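Local coordinates for ribosomal protein S2-related protein (Deinococcus radiodurans, PDB 2JH3), which binds a [4Fe-4S] cluster and may act as a sirohydrochlorin ferrochelatase, at residues P53-V58 against R86-G91; D142-L147 against S200-G205; H388-M393 against C450-T455. All coordinates share one frame; numbering follows the deposited sequence.

Interaction 1: P53-V58 against R86-G91; sequences PGLRQV and RELGLG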
loop_
_atom_site.group_PDB
_atom_site.type_symbol
_atom_site.label_atom_id
_atom_site.label_comp_id
_atom_site.label_asym_id
_atom_site.label_seq_id
_atom_site.Cartn_x
_atom_site.Cartn_y
_atom_site.Cartn_z
ATOM N N PRO A 53 -18.112 -1.813 8.630
ATOM C CA PRO A 53 -18.818 -3.082 8.466
ATOM C C PRO A 53 -19.768 -2.987 7.315
ATOM O O PRO A 53 -20.500 -1.982 7.235
ATOM C CB PRO A 53 -19.663 -3.222 9.758
ATOM C CG PRO A 53 -19.224 -2.173 10.692
ATOM C CD PRO A 53 -18.437 -1.150 9.902
ATOM N N GLY A 54 -19.742 -3.958 6.437
ATOM C CA GLY A 54 -20.478 -3.901 5.199
ATOM C C GLY A 54 -21.842 -4.565 5.381
ATOM O O GLY A 54 -22.094 -5.268 6.371
ATOM N N LEU A 55 -22.729 -4.340 4.411
ATOM C CA LEU A 55 -24.077 -4.943 4.431
ATOM C C LEU A 55 -24.065 -6.477 4.428
ATOM O O LEU A 55 -24.970 -7.120 4.982
ATOM C CB LEU A 55 -24.903 -4.454 3.232
ATOM C CG LEU A 55 -25.125 -2.921 3.181
ATOM C CD1 LEU A 55 -25.861 -2.573 1.885
ATOM C CD2 LEU A 55 -25.829 -2.437 4.398
ATOM N N ARG A 56 -23.057 -7.052 3.783
ATOM C CA ARG A 56 -22.867 -8.505 3.768
ATOM C C ARG A 56 -22.335 -9.074 5.065
ATOM O O ARG A 56 -22.316 -10.293 5.235
ATOM C CB ARG A 56 -21.907 -8.915 2.618
ATOM C CG ARG A 56 -22.317 -8.379 1.191
ATOM C CD ARG A 56 -23.626 -9.037 0.685
ATOM N NE ARG A 56 -23.470 -10.458 0.386
ATOM C CZ ARG A 56 -24.410 -11.280 -0.048
ATOM N NH1 ARG A 56 -25.659 -10.881 -0.126
ATOM N NH2 ARG A 56 -24.102 -12.517 -0.385
ATOM N N GLN A 57 -21.844 -8.217 5.942
ATOM C CA GLN A 57 -21.166 -8.622 7.163
ATOM C C GLN A 57 -22.046 -8.367 8.367
ATOM O O GLN A 57 -22.021 -9.095 9.345
ATOM C CB GLN A 57 -19.881 -7.772 7.304
ATOM C CG GLN A 57 -18.929 -7.861 6.124
ATOM C CD GLN A 57 -17.662 -7.066 6.442
ATOM O OE1 GLN A 57 -17.756 -5.936 6.979
ATOM N NE2 GLN A 57 -16.497 -7.690 6.261
ATOM N N VAL A 58 -22.806 -7.276 8.335
ATOM C CA VAL A 58 -23.414 -6.744 9.572
ATOM C C VAL A 58 -24.306 -7.755 10.330
ATOM O O VAL A 58 -24.222 -7.836 11.541
ATOM C CB VAL A 58 -24.163 -5.405 9.333
ATOM C CG1 VAL A 58 -25.444 -5.626 8.556
ATOM C CG2 VAL A 58 -24.358 -4.718 10.670
ATOM N N ARG A 86 -31.304 -6.108 -1.134
ATOM C CA ARG A 86 -30.544 -7.079 -1.947
ATOM C C ARG A 86 -29.191 -7.454 -1.324
ATOM O O ARG A 86 -28.814 -8.584 -1.340
ATOM C CB ARG A 86 -30.273 -6.418 -3.266
ATOM C CG ARG A 86 -29.792 -7.191 -4.372
ATOM C CD ARG A 86 -29.652 -6.155 -5.525
ATOM N NE ARG A 86 -28.398 -5.457 -5.337
ATOM C CZ ARG A 86 -27.947 -4.361 -5.937
ATOM N NH1 ARG A 86 -28.665 -3.641 -6.810
ATOM N NH2 ARG A 86 -26.685 -3.992 -5.587
ATOM N N GLU A 87 -28.446 -6.480 -0.813
ATOM C CA GLU A 87 -27.159 -6.771 -0.224
ATOM C C GLU A 87 -27.312 -7.441 1.154
ATOM O O GLU A 87 -26.591 -8.398 1.506
ATOM C CB GLU A 87 -26.372 -5.497 -0.130
ATOM C CG GLU A 87 -26.047 -4.897 -1.505
ATOM C CD GLU A 87 -25.079 -5.806 -2.303
ATOM O OE1 GLU A 87 -23.949 -6.059 -1.818
ATOM O OE2 GLU A 87 -25.435 -6.256 -3.397
ATOM N N LEU A 88 -28.294 -6.976 1.906
ATOM C CA LEU A 88 -28.611 -7.610 3.168
ATOM C C LEU A 88 -29.167 -8.998 2.991
ATOM O O LEU A 88 -29.179 -9.754 3.946
ATOM C CB LEU A 88 -29.621 -6.777 3.953
ATOM C CG LEU A 88 -29.285 -5.703 4.969
ATOM C CD1 LEU A 88 -27.926 -5.719 5.677
ATOM C CD2 LEU A 88 -29.659 -4.280 4.530
ATOM N N GLY A 89 -29.695 -9.328 1.811
ATOM C CA GLY A 89 -30.289 -10.653 1.577
ATOM C C GLY A 89 -31.717 -10.793 2.048
ATOM O O GLY A 89 -32.138 -11.877 2.478
ATOM N N LEU A 90 -32.483 -9.701 1.980
ATOM C CA LEU A 90 -33.826 -9.688 2.587
ATOM C C LEU A 90 -34.929 -10.247 1.713
ATOM O O LEU A 90 -36.019 -10.541 2.236
ATOM C CB LEU A 90 -34.216 -8.262 3.042
ATOM C CG LEU A 90 -33.316 -7.730 4.119
ATOM C CD1 LEU A 90 -33.802 -6.369 4.538
ATOM C CD2 LEU A 90 -33.271 -8.720 5.302
ATOM N N GLY A 91 -34.680 -10.387 0.415
ATOM C CA GLY A 91 -35.678 -10.937 -0.522
ATOM C C GLY A 91 -36.872 -10.006 -0.637
ATOM O O GLY A 91 -37.989 -10.402 -0.402
#

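Interaction 2: D142-L147 against S200-G205; sequences DVTLLL and SRVEAG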
loop_
_atom_site.group_PDB
_atom_site.type_symbol
_atom_site.label_atom_id
_atom_site.label_comp_id
_atom_site.label_asym_id
_atom_site.label_seq_id
_atom_site.Cartn_x
_atom_site.Cartn_y
_atom_site.Cartn_z
ATOM N N ASP A 142 -40.633 35.509 11.742
ATOM C CA ASP A 142 -39.885 36.437 10.851
ATOM C C ASP A 142 -38.993 35.759 9.758
ATOM O O ASP A 142 -38.383 36.475 8.938
ATOM C CB ASP A 142 -38.992 37.397 11.698
ATOM C CG ASP A 142 -39.818 38.407 12.567
ATOM O OD1 ASP A 142 -41.050 38.494 12.408
ATOM O OD2 ASP A 142 -39.207 39.126 13.404
ATOM N N VAL A 143 -38.932 34.413 9.723
ATOM C CA VAL A 143 -37.973 33.666 8.899
ATOM C C VAL A 143 -38.618 32.681 7.894
ATOM O O VAL A 143 -39.520 31.918 8.241
ATOM C CB VAL A 143 -36.978 32.934 9.822
ATOM C CG1 VAL A 143 -35.860 32.254 9.034
ATOM C CG2 VAL A 143 -36.313 33.932 10.767
ATOM N N THR A 144 -38.207 32.741 6.620
ATOM C CA THR A 144 -38.575 31.700 5.652
ATOM C C THR A 144 -37.545 30.576 5.756
ATOM O O THR A 144 -36.318 30.818 5.851
ATOM C CB THR A 144 -38.677 32.176 4.158
ATOM O OG1 THR A 144 -39.561 33.265 4.074
ATOM C CG2 THR A 144 -39.228 31.105 3.260
ATOM N N LEU A 145 -38.109 29.358 5.761
ATOM C CA LEU A 145 -37.387 28.101 5.995
ATOM C C LEU A 145 -37.111 27.535 4.637
ATOM O O LEU A 145 -38.027 27.226 3.921
ATOM C CB LEU A 145 -38.288 27.082 6.703
ATOM C CG LEU A 145 -37.577 26.009 7.562
ATOM C CD1 LEU A 145 -38.396 24.800 7.659
ATOM C CD2 LEU A 145 -36.139 25.721 7.190
ATOM N N LEU A 146 -35.850 27.419 4.280
ATOM C CA LEU A 146 -35.496 26.815 3.009
ATOM C C LEU A 146 -34.876 25.434 3.272
ATOM O O LEU A 146 -33.975 25.318 4.071
ATOM C CB LEU A 146 -34.457 27.701 2.300
ATOM C CG LEU A 146 -34.868 28.802 1.314
ATOM C CD1 LEU A 146 -36.273 29.202 1.372
ATOM C CD2 LEU A 146 -33.905 29.985 1.489
ATOM N N LEU A 147 -35.322 24.434 2.516
ATOM C CA LEU A 147 -34.878 23.044 2.671
ATOM C C LEU A 147 -34.137 22.640 1.394
ATOM O O LEU A 147 -34.739 22.583 0.331
ATOM C CB LEU A 147 -36.085 22.115 2.878
ATOM C CG LEU A 147 -36.995 22.497 4.066
ATOM C CD1 LEU A 147 -38.169 21.566 4.186
ATOM C CD2 LEU A 147 -36.228 22.545 5.338
ATOM N N SER A 200 -36.049 34.047 -5.089
ATOM C CA SER A 200 -37.313 33.953 -5.833
ATOM C C SER A 200 -38.433 33.246 -5.052
ATOM O O SER A 200 -39.617 33.303 -5.456
ATOM C CB SER A 200 -37.109 33.192 -7.135
ATOM O OG SER A 200 -36.965 31.793 -6.939
ATOM N N ARG A 201 -38.072 32.588 -3.943
ATOM C CA ARG A 201 -39.030 31.826 -3.148
ATOM C C ARG A 201 -39.163 32.361 -1.729
ATOM O O ARG A 201 -39.673 31.690 -0.859
ATOM C CB ARG A 201 -38.627 30.339 -3.136
ATOM C CG ARG A 201 -39.013 29.563 -4.407
ATOM C CD ARG A 201 -40.580 29.553 -4.617
ATOM N NE ARG A 201 -40.922 28.666 -5.726
ATOM C CZ ARG A 201 -40.841 29.016 -7.007
ATOM N NH1 ARG A 201 -40.460 30.251 -7.320
ATOM N NH2 ARG A 201 -41.116 28.134 -7.980
ATOM N N VAL A 202 -38.706 33.566 -1.471
ATOM C CA VAL A 202 -38.734 34.083 -0.109
ATOM C C VAL A 202 -39.379 35.441 -0.156
ATOM O O VAL A 202 -38.926 36.313 -0.914
ATOM C CB VAL A 202 -37.319 34.215 0.493
ATOM C CG1 VAL A 202 -37.316 35.010 1.807
ATOM C CG2 VAL A 202 -36.722 32.857 0.715
ATOM N N GLU A 203 -40.423 35.597 0.660
ATOM C CA GLU A 203 -41.161 36.848 0.783
ATOM C C GLU A 203 -41.030 37.475 2.171
ATOM O O GLU A 203 -41.456 38.613 2.370
ATOM C CB GLU A 203 -42.615 36.610 0.422
ATOM C CG GLU A 203 -42.800 36.394 -1.088
ATOM C CD GLU A 203 -43.932 35.427 -1.430
ATOM O OE1 GLU A 203 -45.012 35.515 -0.783
ATOM O OE2 GLU A 203 -43.752 34.585 -2.355
ATOM N N ALA A 204 -40.435 36.764 3.120
ATOM C CA ALA A 204 -40.077 37.341 4.408
ATOM C C ALA A 204 -38.783 38.150 4.311
ATOM O O ALA A 204 -38.051 38.083 3.315
ATOM C CB ALA A 204 -39.911 36.220 5.464
ATOM N N GLY A 205 -38.486 38.898 5.365
ATOM C CA GLY A 205 -37.281 39.676 5.438
ATOM C C GLY A 205 -36.060 38.939 5.901
ATOM O O GLY A 205 -34.996 39.542 6.028
HETATM O O HOH W 1 -39.348 39.301 8.518
HETATM O O HOH W 2 -41.719 33.506 2.739
#

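Interaction 3: H388-M393 against C450-T455; sequences HWTPWM and CAEACT. With SF4 (iron/sulfur cluster), chain E.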
loop_
_atom_site.group_PDB
_atom_site.type_symbol
_atom_site.label_atom_id
_atom_site.label_comp_id
_atom_site.label_asym_id
_atom_site.label_seq_id
_atom_site.Cartn_x
_atom_site.Cartn_y
_atom_site.Cartn_z
ATOM N N HIS A 388 -19.407 -19.847 4.928
ATOM C CA HIS A 388 -19.893 -19.922 3.535
ATOM C C HIS A 388 -19.454 -18.722 2.753
ATOM O O HIS A 388 -19.406 -17.613 3.294
ATOM C CB HIS A 388 -21.410 -20.147 3.432
ATOM C CG HIS A 388 -21.820 -21.512 3.925
ATOM N ND1 HIS A 388 -21.169 -22.664 3.525
ATOM C CD2 HIS A 388 -22.698 -21.889 4.892
ATOM C CE1 HIS A 388 -21.660 -23.696 4.198
ATOM N NE2 HIS A 388 -22.597 -23.256 5.024
ATOM N N TRP A 389 -18.972 -18.983 1.549
ATOM C CA TRP A 389 -18.363 -17.958 0.766
ATOM C C TRP A 389 -19.320 -17.779 -0.394
ATOM O O TRP A 389 -20.122 -18.648 -0.673
ATOM C CB TRP A 389 -16.885 -18.277 0.313
ATOM C CG TRP A 389 -16.723 -19.624 -0.205
ATOM C CD1 TRP A 389 -16.481 -20.766 0.543
ATOM C CD2 TRP A 389 -16.875 -20.056 -1.568
ATOM N NE1 TRP A 389 -16.468 -21.867 -0.300
ATOM C CE2 TRP A 389 -16.682 -21.456 -1.588
ATOM C CE3 TRP A 389 -17.163 -19.399 -2.765
ATOM C CZ2 TRP A 389 -16.810 -22.195 -2.759
ATOM C CZ3 TRP A 389 -17.246 -20.109 -3.903
ATOM C CH2 TRP A 389 -17.048 -21.482 -3.924
ATOM N N THR A 390 -19.246 -16.625 -1.027
ATOM C CA THR A 390 -20.085 -16.310 -2.175
ATOM C C THR A 390 -19.186 -16.213 -3.423
ATOM O O THR A 390 -18.224 -15.474 -3.438
ATOM C CB THR A 390 -20.792 -14.999 -1.862
ATOM O OG1 THR A 390 -21.515 -15.138 -0.590
ATOM C CG2 THR A 390 -21.678 -14.492 -3.025
ATOM N N PRO A 391 -19.466 -16.981 -4.484
ATOM C CA PRO A 391 -18.641 -16.916 -5.686
ATOM C C PRO A 391 -18.714 -15.582 -6.385
ATOM O O PRO A 391 -19.737 -14.910 -6.268
ATOM C CB PRO A 391 -19.316 -17.932 -6.603
ATOM C CG PRO A 391 -20.573 -18.067 -6.105
ATOM C CD PRO A 391 -20.569 -17.916 -4.662
ATOM N N TRP A 392 -17.656 -15.207 -7.072
ATOM C CA TRP A 392 -17.591 -13.952 -7.772
ATOM C C TRP A 392 -18.821 -13.660 -8.636
ATOM O O TRP A 392 -19.382 -12.558 -8.585
ATOM C CB TRP A 392 -16.329 -13.889 -8.647
ATOM C CG TRP A 392 -16.464 -12.862 -9.662
ATOM C CD1 TRP A 392 -16.986 -12.997 -10.960
ATOM C CD2 TRP A 392 -16.197 -11.483 -9.487
ATOM N NE1 TRP A 392 -16.956 -11.744 -11.601
ATOM C CE2 TRP A 392 -16.510 -10.816 -10.714
ATOM C CE3 TRP A 392 -15.698 -10.731 -8.435
ATOM C CZ2 TRP A 392 -16.345 -9.472 -10.872
ATOM C CZ3 TRP A 392 -15.538 -9.383 -8.614
ATOM C CH2 TRP A 392 -15.903 -8.756 -9.799
ATOM N N MET A 393 -19.263 -14.617 -9.449
ATOM C CA MET A 393 -20.332 -14.285 -10.417
ATOM C C MET A 393 -21.650 -13.910 -9.722
ATOM O O MET A 393 -22.432 -13.084 -10.175
ATOM C CB MET A 393 -20.558 -15.453 -11.397
ATOM C CG MET A 393 -20.641 -14.972 -12.896
ATOM S SD MET A 393 -21.435 -13.331 -13.245
ATOM C CE MET A 393 -20.177 -12.678 -14.386
ATOM N N CYS A 450 -11.464 -14.234 3.676
ATOM C CA CYS A 450 -12.294 -13.355 2.869
ATOM C C CYS A 450 -13.362 -14.236 2.217
ATOM O O CYS A 450 -13.028 -15.166 1.445
ATOM C CB CYS A 450 -11.546 -12.593 1.782
ATOM S SG CYS A 450 -12.699 -11.575 0.820
ATOM N N ALA A 451 -14.641 -13.972 2.567
ATOM C CA ALA A 451 -15.721 -14.834 2.150
ATOM C C ALA A 451 -16.393 -14.315 0.878
ATOM O O ALA A 451 -17.252 -15.013 0.302
ATOM C CB ALA A 451 -16.768 -14.970 3.312
ATOM N N GLU A 452 -16.035 -13.100 0.428
ATOM C CA GLU A 452 -16.782 -12.479 -0.694
ATOM C C GLU A 452 -15.994 -11.246 -1.186
ATOM O O GLU A 452 -15.423 -10.489 -0.368
ATOM C CB GLU A 452 -18.237 -12.080 -0.294
ATOM C CG GLU A 452 -19.028 -11.650 -1.525
ATOM C CD GLU A 452 -20.457 -11.368 -1.276
ATOM O OE1 GLU A 452 -20.868 -11.386 -0.116
ATOM O OE2 GLU A 452 -21.154 -11.176 -2.256
ATOM N N ALA A 453 -15.941 -11.066 -2.500
ATOM C CA ALA A 453 -15.408 -9.903 -3.072
ATOM C C ALA A 453 -16.059 -8.657 -2.504
ATOM O O ALA A 453 -17.281 -8.502 -2.528
ATOM C CB ALA A 453 -15.496 -9.939 -4.572
ATOM N N CYS A 454 -15.196 -7.731 -2.057
ATOM C CA CYS A 454 -15.598 -6.435 -1.430
ATOM C C CYS A 454 -15.866 -5.253 -2.406
ATOM O O CYS A 454 -15.566 -5.315 -3.625
ATOM C CB CYS A 454 -14.534 -6.005 -0.370
ATOM S SG CYS A 454 -13.054 -5.437 -1.088
ATOM N N THR A 455 -16.420 -4.161 -1.895
ATOM C CA THR A 455 -16.778 -3.053 -2.797
ATOM C C THR A 455 -15.546 -2.412 -3.435
ATOM O O THR A 455 -15.636 -1.926 -4.529
ATOM C CB THR A 455 -17.673 -1.946 -2.163
ATOM O OG1 THR A 455 -17.022 -1.434 -1.037
ATOM C CG2 THR A 455 -19.024 -2.545 -1.748
HETATM FE FE1 SF4 E . -11.472 -9.779 0.194
HETATM FE FE2 SF4 E . -11.525 -7.164 -0.535
HETATM FE FE3 SF4 E . -9.571 -8.110 1.078
HETATM FE FE4 SF4 E . -9.614 -8.816 -1.562
HETATM S S1 SF4 E . -9.294 -6.668 -0.729
HETATM S S2 SF4 E . -9.255 -10.256 0.201
HETATM S S3 SF4 E . -11.899 -8.991 -1.935
HETATM S S4 SF4 E . -11.791 -7.924 1.647
HETATM O O HOH W 3 -17.469 -12.908 -4.291
#

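Interaction 1: P53-V58 against R86-G91
Apolar contact is made by Leu55, Val58 and Leu88. Leu55, its CG anti to the carbonyl carbon (chi1 -60°), lays CD1 across Glu87 at about a right angle, 3.6 Å from Glu87 CB. Leu88 starts away from the loop, yet its CD1 swings back to lie 4.1 Å from Leu55 CB and 3.8 Å from Val58 CG1; the same methyl is set against a carbonyl oxygen, Leu55 O, at 3.3 Å. Strand 5-10 packs against this group, Leu55 touching Ile9 and Val58 touching Val7. The segments thus join the loop between strands 43-48 and 66-71 to the C-terminal end of helix 78-88 in the CbiX chelatase-like domain. That helix closes in a Schellman motif with Gly89, at positive phi, as C-prime residue. Hydrogen bonding comes from Arg56, which bends at chi2 and chi3 so that NH1 reaches Glu87 O at 3.1 Å (156° at the hydrogen); the donor stands above the carbonyl plane, while the oxygen lies near the guanidinium plane. Arg56 NE forms a salt bridge with Glu452 OE1, its charged atoms making no contact with the Glu87 carboxylate. Glu87 OE2 pairs with Arg398 NE and, weakly, with Arg86 NH2 at 3.4 Å; Arg86 NH1 is held by Thr400 OG1.

Interaction 2: D142-L147 against S200-G205
Strand 144-149 is the central strand of a five-stranded parallel sheet in the second chelatase-like unit, and residues 200-205 form the loop leading into its neighbour, strand 207-211. The touching parts run 151° apart, roughly antiparallel, and no direct hydrogen bond joins them. Thr144 and Val202 each point toward the other's segment and slide past each other in opposite directions. Thr144 holds OG1 anti to its carbonyl carbon (chi1 -55°) and CG2 anti to its backbone N, so the two branches of the threonine each meet one methyl of the valine: OG1 lies 3.6 Å from Val202 CG1, and CG2 lies near Val202 CG2. Val202, with CG1 anti to the backbone N (chi1 169°), uses its other methyl for Leu146 as well. The leucine starts out to the side, and its end turns to the loop, crossing the valine at about a right angle and bringing CD1 to 3.7 Å from Val202 CG2. Leu146 also packs against Trp198, Ala207 and Leu209. Ala204 also faces the strand, and its CB sits 3.3 Å from Thr144 OG1 and 3.8 Å from Asp142 O, a methyl group set between two oxygens. Polar links are left to water. One molecule donates to Asp142 O and accepts from Gly205 N, tying the more exposed end of the contact together. A second stands 2.5 Å from Thr144 OG1, a short approach, and accepts from Glu203 N at 3.2 Å.

Interaction 3: H388-M393 against C450-T455
Residues 450-455, running from the end of strand 448-450 to the start of helix 455-467, carry two cysteine ligands of the [4Fe-4S] cluster, and residues 388-393 run alongside them into helix 392-398 within the iron-sulfur cluster binding domain. The close-packed part centres on Thr390. Its backbone N donates to Ala451 O at 2.9 Å, nearly along the C=O axis, and Trp389 CA adds a C-H...O contact to the same oxygen. The Thr390 side chain lies beside that of Glu452, both pointing the same way. Glu452 is extended, with CG anti to the backbone N (chi1 -171°), and brings OE2 to 3.4 Å from Thr390 CG2. Its carboxylate is gripped from outside the pair: OE1 by Arg56, OE2 by Arg398 and by Thr395 OG1. An alanine in place of Glu452 would remove the carboxylate and would probably cost Arg56 and Arg398 a shared counter-charge, though Arg398 would keep its link to Glu87, and loosen the flank of Thr390. The other margin is looser and more exposed. Trp389 touches the loop through its CB, and its indole leads away from it; His388 CB also points away, while His388 O rests near Ala451 CB. Trp392 meets the loop edge-on, with CE3 3.9 Å from Ala453 CB and the methyl near the ring plane; the same indole packs on Leu458 and Val461 of helix 455-467. A water donates to Thr390 O and accepts from Ala453 N, bridging the two backbones. At the cluster, whose site Cys422 and Cys425 complete, Cys450 SG binds FE1 at 2.3 Å and Cys454 SG binds FE2 at 2.4 Å.

How the interactions relate
Interactions 1 and 3 adjoin, their centres 12 Å apart, and together they link a CbiX domain to the cluster-binding domain. The joint is a salt bridge, Arg56 NE to Glu452 OE1 at 2.8 Å, with Arg56 also packing on Thr390. Arg398 extends it, pairing with Glu87 of interaction 1 and Glu452 of interaction 3, so Arg56, Glu452, Arg398 and Glu87 form a charged chain across the two contacts. Interaction 3 supplies two cluster ligands, whereas the Arg56 side chain of interaction 1 stays about 10 Å from the cluster. Interaction 2 belongs to the other CbiX unit, on the opposite side of the chain's centre, its centre 42 Å from that of interaction 1 and 51 Å from that of interaction 3.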